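Local coordinates for ectonucleoside triphosphate diphosphohydrolase 4 (Homo sapiens, PDB 6WG5), which belongs to the GDA1/CD39 family of nucleoside phosphatases, within the actin-like ATPase clan, at residues 226-231 with 277-282. Numbering follows the deposited sequence.
Sequences GGVSTQ and TFLGFG. With NAG (2-acetamido-2-deoxy-beta-D-glucopyranose), chain B.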
loop_
_atom_site.group_PDB
_atom_site.type_symbol
_atom_site.label_atom_id
_atom_site.label_comp_id
_atom_site.label_asym_id
_atom_site.label_seq_id
_atom_site.Cartn_x
_atom_site.Cartn_y
_atom_site.Cartn_z
ATOM N N GLY A 226 1.860 8.119 -2.210
ATOM C CA GLY A 226 1.525 8.238 -3.612
ATOM C C GLY A 226 1.569 9.677 -4.068
ATOM O O GLY A 226 2.136 10.553 -3.409
ATOM N N GLY A 227 0.953 9.924 -5.225
ATOM C CA GLY A 227 0.853 11.288 -5.716
ATOM C C GLY A 227 -0.171 12.101 -4.949
ATOM O O GLY A 227 0.029 13.294 -4.702
ATOM N N VAL A 228 -1.274 11.470 -4.552
ATOM C CA VAL A 228 -2.372 12.154 -3.888
ATOM C C VAL A 228 -2.418 11.835 -2.399
ATOM O O VAL A 228 -2.713 12.715 -1.587
ATOM C CB VAL A 228 -3.717 11.806 -4.565
ATOM C CG1 VAL A 228 -4.897 12.322 -3.746
ATOM C CG2 VAL A 228 -3.765 12.386 -5.967
ATOM N N SER A 229 -2.135 10.592 -2.019
ATOM C CA SER A 229 -2.365 10.132 -0.658
ATOM C C SER A 229 -1.102 9.527 -0.067
ATOM O O SER A 229 -0.221 9.046 -0.784
ATOM C CB SER A 229 -3.491 9.093 -0.608
ATOM O OG SER A 229 -4.693 9.622 -1.142
ATOM N N THR A 230 -1.031 9.563 1.261
ATOM C CA THR A 230 -0.017 8.856 2.028
ATOM C C THR A 230 -0.721 7.836 2.910
ATOM O O THR A 230 -1.697 8.170 3.592
ATOM C CB THR A 230 0.812 9.824 2.877
ATOM O OG1 THR A 230 1.529 10.720 2.020
ATOM C CG2 THR A 230 1.806 9.065 3.755
ATOM N N GLN A 231 -0.235 6.601 2.890
ATOM C CA GLN A 231 -0.830 5.513 3.651
ATOM C C GLN A 231 0.211 4.909 4.579
ATOM O O GLN A 231 1.394 4.822 4.232
ATOM C CB GLN A 231 -1.394 4.429 2.725
ATOM C CG GLN A 231 -2.279 3.415 3.443
ATOM C CD GLN A 231 -2.624 2.215 2.579
ATOM O OE1 GLN A 231 -1.741 1.481 2.130
ATOM N NE2 GLN A 231 -3.916 2.010 2.343
ATOM N N THR A 277 -5.102 6.319 6.014
ATOM C CA THR A 277 -4.908 6.893 4.691
ATOM C C THR A 277 -5.188 8.385 4.778
ATOM O O THR A 277 -6.179 8.796 5.390
ATOM C CB THR A 277 -5.830 6.234 3.660
ATOM O OG1 THR A 277 -5.742 4.808 3.781
ATOM C CG2 THR A 277 -5.436 6.639 2.254
ATOM N N PHE A 278 -4.321 9.191 4.169
ATOM C CA PHE A 278 -4.385 10.649 4.277
ATOM C C PHE A 278 -4.525 11.243 2.878
ATOM O O PHE A 278 -3.531 11.404 2.161
ATOM C CB PHE A 278 -3.152 11.183 4.998
ATOM C CG PHE A 278 -3.001 10.658 6.397
ATOM C CD1 PHE A 278 -3.652 11.272 7.456
ATOM C CD2 PHE A 278 -2.218 9.544 6.654
ATOM C CE1 PHE A 278 -3.521 10.788 8.748
ATOM C CE2 PHE A 278 -2.083 9.054 7.943
ATOM C CZ PHE A 278 -2.734 9.676 8.990
ATOM N N LEU A 279 -5.758 11.568 2.498
ATOM C CA LEU A 279 -6.015 12.192 1.207
ATOM C C LEU A 279 -5.465 13.612 1.190
ATOM O O LEU A 279 -5.674 14.382 2.132
ATOM C CB LEU A 279 -7.515 12.206 0.915
ATOM C CG LEU A 279 -8.089 11.049 0.092
ATOM C CD1 LEU A 279 -7.745 11.226 -1.380
ATOM C CD2 LEU A 279 -7.594 9.701 0.603
ATOM N N GLY A 280 -4.766 13.960 0.116
ATOM C CA GLY A 280 -4.174 15.274 -0.001
ATOM C C GLY A 280 -2.845 15.432 0.698
ATOM O O GLY A 280 -2.377 16.564 0.854
ATOM N N PHE A 281 -2.222 14.333 1.129
ATOM C CA PHE A 281 -0.922 14.376 1.788
ATOM C C PHE A 281 0.131 13.583 1.021
ATOM O O PHE A 281 1.175 13.237 1.582
ATOM C CB PHE A 281 -1.046 13.873 3.227
ATOM C CG PHE A 281 -1.882 14.765 4.095
ATOM C CD1 PHE A 281 -1.288 15.702 4.924
ATOM C CD2 PHE A 281 -3.264 14.689 4.060
ATOM C CE1 PHE A 281 -2.057 16.534 5.716
ATOM C CE2 PHE A 281 -4.039 15.518 4.849
ATOM C CZ PHE A 281 -3.435 16.444 5.677
ATOM N N GLY A 282 -0.123 13.285 -0.253
ATOM C CA GLY A 282 0.904 12.743 -1.110
ATOM C C GLY A 282 1.851 13.822 -1.594
ATOM O O GLY A 282 1.626 15.016 -1.405
HETATM C C1 NAG B . -5.692 20.966 6.265
HETATM C C2 NAG B . -6.699 20.355 5.285
HETATM C C3 NAG B . -7.556 21.446 4.641
HETATM C C4 NAG B . -8.152 22.378 5.689
HETATM C C5 NAG B . -7.061 22.894 6.616
HETATM C C6 NAG B . -7.592 23.721 7.761
HETATM C C7 NAG B . -6.229 18.287 4.039
HETATM C C8 NAG B . -5.442 17.672 2.921
HETATM N N2 NAG B . -6.014 19.589 4.256
HETATM O O3 NAG B . -8.599 20.834 3.891
HETATM O O4 NAG B . -8.746 23.498 5.042
HETATM O O5 NAG B . -6.372 21.783 7.201
HETATM O O6 NAG B . -6.603 23.904 8.765
HETATM O O7 NAG B . -7.019 17.635 4.714
#
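An antiparallel strand pair running out into a type II turn joins residues 229-231 to 277-279, with Thr230 and Phe278 as its hydrogen-bonded pair. Phe278 N gives a bond to Thr230 O at 2.9 Å, and Thr230 N returns a longer one to Phe278 O at 3.2 Å. On the face carrying Ser229 and Leu279, both methyls of Leu279 come up to Ser229 OG from the same side, CD2 at 3.4 Å, while CD1 also reaches Val228 CG1 at 3.9 Å. Gln231 and Thr277 follow on that same face. On the other face, Phe278 brings CD2, at its ring edge, to Thr230 O. Both strands belong to the mixed sheet of an actin-like domain, where 229-235 lies between 221-225 and 270-279; beyond the turn Phe278-Phe281, Gly282 sits at the N-cap position of helix 283-296. Val228 O faces into that turn and takes weak bonds from Gly280 N and Gly282 N. With chi1 at -63°, Thr230 OG1 is anti to its carbonyl carbon and donates to Phe281 O at 2.6 Å, approaching from above the carbonyl plane; Trp448 NE1 is a second donor to this oxygen. Gly282 CA lies 3.4 Å from Gly226 O. The N-acetyl methyl C8 of the attached NAG lies near Leu279 O and obliquely beside the Phe281 ring, itself in cation-pi contact with Arg289.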